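Local coordinates for cupin 2, conserved barrel domain protein (Shewanella frigidimarina NCIMB 400, PDB 3D82), which binds a nickel ion in a small cupin barrel and is probably a metal-dependent protein of unassigned reaction, at the interface of chains A and B. Residues are numbered along the deposited sequence; one frame, centred on the assembly and turned at random. Chains: chain A/B, Cupin 2, conserved barrel domain protein.

The interface of chains A and B. Residues chain A 53, 77, 99-100; chain B 26, 28, 33, 99.
Side chains from the strands of two cupin beta-barrels meet across the dimer interface: A:Val53 (strand 52-56), A:Met77 (76-80) and A:Ile99 (93-101) meet B:Ala26 and B:Met28 (23-28) and B:Phe33 (31-39). The B:Phe33 ring is the centrepiece, pointing into chain A. Over the middle of one face lies the methyl of A:Met77, a selenomethionine, its CE 4.0 Å from the ring centroid of B:Phe33 in a CH-pi contact. A bend at the end of the A:Met77 chain (chi3 -74°) turns that methyl towards chain B, where CE also reaches B:Ala26 CB at 3.7 Å. The opposite face of the ring is backed from within its own chain by B:Ile99 CG2, so the aromatic plane is held between two aliphatic groups. A:Ile99 approaches from the opposite direction and sets its CD1 at the ring edge, in plane, 3.8 Å from B:Phe33 CE2. The same methyl meets its symmetry counterpart, A:Ile99 CD1 to B:Ile99 CD1 being 4.0 Å. A:Val53 CG2 fills the angle between the ring and B:Met28, also a selenomethionine, 3.8 Å from B:Phe33 CZ. The same A:Val53 CG2 lies 3.7 Å from B:Met28 SE. B:Met28 runs across A:Val53 and A:Ile99 at about a right angle; its selenium lies 3.5 Å from the carbonyl oxygen A:Ile99 O, and its bent terminus (chi3 61°) carries CE alongside A:Ile99 CG2. The two-fold repeats this interlocking apolar patch with the chains exchanged. It joins the barrels in the deposited dimer, a pairing that may also form in solution, and A:Val53 directly follows the metal ligand A:Glu52, so the contact may help to steady the strand that carries it.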
ATOM      1  N   VAL A  53      -5.104   7.316   3.044  1.00 54.13           N
ATOM      2  CA  VAL A  53      -5.365   5.966   2.572  1.00 54.05           C
ATOM      3  C   VAL A  53      -5.384   4.966   3.721  1.00 53.98           C
ATOM      4  O   VAL A  53      -4.531   5.016   4.586  1.00 54.43           O
ATOM      5  CB  VAL A  53      -4.332   5.545   1.489  1.00 54.60           C
ATOM      6  CG1 VAL A  53      -4.446   4.024   1.140  1.00 51.02           C
ATOM      7  CG2 VAL A  53      -4.532   6.408   0.223  1.00 54.61           C
HETATM    8  N   MSE A  77      -8.918  -1.382   0.132  1.00 51.07           N
HETATM    9  CA  MSE A  77      -8.487  -0.035   0.488  1.00 51.11           C
HETATM   10  C   MSE A  77      -9.541   1.015   0.158  1.00 51.22           C
HETATM   11  O   MSE A  77     -10.453   0.800  -0.687  1.00 50.31           O
HETATM   12  CB  MSE A  77      -7.164   0.354  -0.212  1.00 51.87           C
HETATM   13  CG  MSE A  77      -7.217   0.462  -1.723  1.00 52.74           C
HETATM   14 SE   MSE A  77      -5.612   1.194  -2.541  0.75 50.31          SE
HETATM   15  CE  MSE A  77      -5.839   3.092  -2.048  1.00 50.65           C
ATOM     16  N   ILE A  99      -1.395   5.459   4.802  1.00 54.16           N
ATOM     17  CA  ILE A  99      -0.411   6.152   3.991  1.00 55.20           C
ATOM     18  C   ILE A  99      -0.871   7.596   3.880  1.00 56.84           C
ATOM     19  O   ILE A  99      -2.028   7.866   3.511  1.00 58.68           O
ATOM     20  CB  ILE A  99      -0.239   5.535   2.580  1.00 55.93           C
ATOM     21  CG1 ILE A  99      -0.039   4.006   2.645  1.00 57.05           C
ATOM     22  CG2 ILE A  99       0.962   6.205   1.856  1.00 54.53           C
ATOM     23  CD1 ILE A  99      -0.058   3.322   1.275  1.00 54.74           C
ATOM     24  N   GLU A 100       0.021   8.512   4.224  1.00 57.25           N
ATOM     25  CA  GLU A 100      -0.262   9.942   4.193  1.00 59.68           C
ATOM     26  C   GLU A 100       1.038  10.740   4.351  1.00 58.18           C
ATOM     27  O   GLU A 100       2.047  10.171   4.807  1.00 58.89           O
ATOM     28  CB  GLU A 100      -1.254  10.302   5.326  1.00 59.44           C
ATOM     29  CG  GLU A 100      -0.731  10.033   6.764  1.00 59.80           C
ATOM     30  CD  GLU A 100      -1.845  10.168   7.817  1.00 63.97           C
ATOM     31  OE1 GLU A 100      -2.962  10.643   7.472  1.00 76.32           O
ATOM     32  OE2 GLU A 100      -1.597   9.802   8.982  1.00 66.34           O
TER
ATOM     33  N   ALA B  26      -6.397   3.973  -7.787  1.00 52.55           N
ATOM     34  CA  ALA B  26      -6.700   4.989  -6.806  1.00 51.92           C
ATOM     35  C   ALA B  26      -5.703   6.133  -6.894  1.00 52.35           C
ATOM     36  O   ALA B  26      -4.565   5.961  -7.391  1.00 52.26           O
ATOM     37  CB  ALA B  26      -6.678   4.359  -5.374  1.00 50.00           C
HETATM   38  N   MSE B  28      -4.239   9.442  -4.348  1.00 52.13           N
HETATM   39  CA  MSE B  28      -4.058  10.059  -3.049  1.00 51.13           C
HETATM   40  C   MSE B  28      -3.278  11.353  -3.316  1.00 50.27           C
HETATM   41  O   MSE B  28      -2.083  11.298  -3.638  1.00 49.93           O
HETATM   42  CB  MSE B  28      -3.253   9.142  -2.143  1.00 52.11           C
HETATM   43  CG  MSE B  28      -2.803   9.755  -0.820  1.00 55.24           C
HETATM   44 SE   MSE B  28      -1.543   8.600   0.107  0.75 51.56          SE
HETATM   45  CE  MSE B  28      -0.064   8.554  -1.260  1.00 52.31           C
ATOM     46  N   PHE B  33      -1.930   4.821  -7.206  1.00 51.80           N
ATOM     47  CA  PHE B  33      -1.795   3.426  -6.791  1.00 50.93           C
ATOM     48  C   PHE B  33      -2.084   2.652  -8.059  1.00 51.78           C
ATOM     49  O   PHE B  33      -3.153   2.834  -8.678  1.00 50.49           O
ATOM     50  CB  PHE B  33      -2.814   3.081  -5.705  1.00 51.23           C
ATOM     51  CG  PHE B  33      -2.488   3.670  -4.372  1.00 51.10           C
ATOM     52  CD1 PHE B  33      -2.636   5.035  -4.145  1.00 50.23           C
ATOM     53  CD2 PHE B  33      -2.051   2.864  -3.321  1.00 54.39           C
ATOM     54  CE1 PHE B  33      -2.318   5.584  -2.928  1.00 51.98           C
ATOM     55  CE2 PHE B  33      -1.733   3.411  -2.085  1.00 50.94           C
ATOM     56  CZ  PHE B  33      -1.867   4.782  -1.896  1.00 51.86           C
ATOM     57  N   ILE B  99       3.281   2.477  -6.182  1.00 53.66           N
ATOM     58  CA  ILE B  99       2.811   3.762  -5.674  1.00 54.92           C
ATOM     59  C   ILE B  99       3.877   4.792  -6.017  1.00 57.16           C
ATOM     60  O   ILE B  99       5.044   4.610  -5.668  1.00 56.52           O
ATOM     61  CB  ILE B  99       2.573   3.783  -4.140  1.00 54.81           C
ATOM     62  CG1 ILE B  99       1.707   2.602  -3.701  1.00 54.46           C
ATOM     63  CG2 ILE B  99       1.912   5.130  -3.732  1.00 52.15           C
ATOM     64  CD1 ILE B  99       1.638   2.397  -2.193  1.00 53.77           C
TER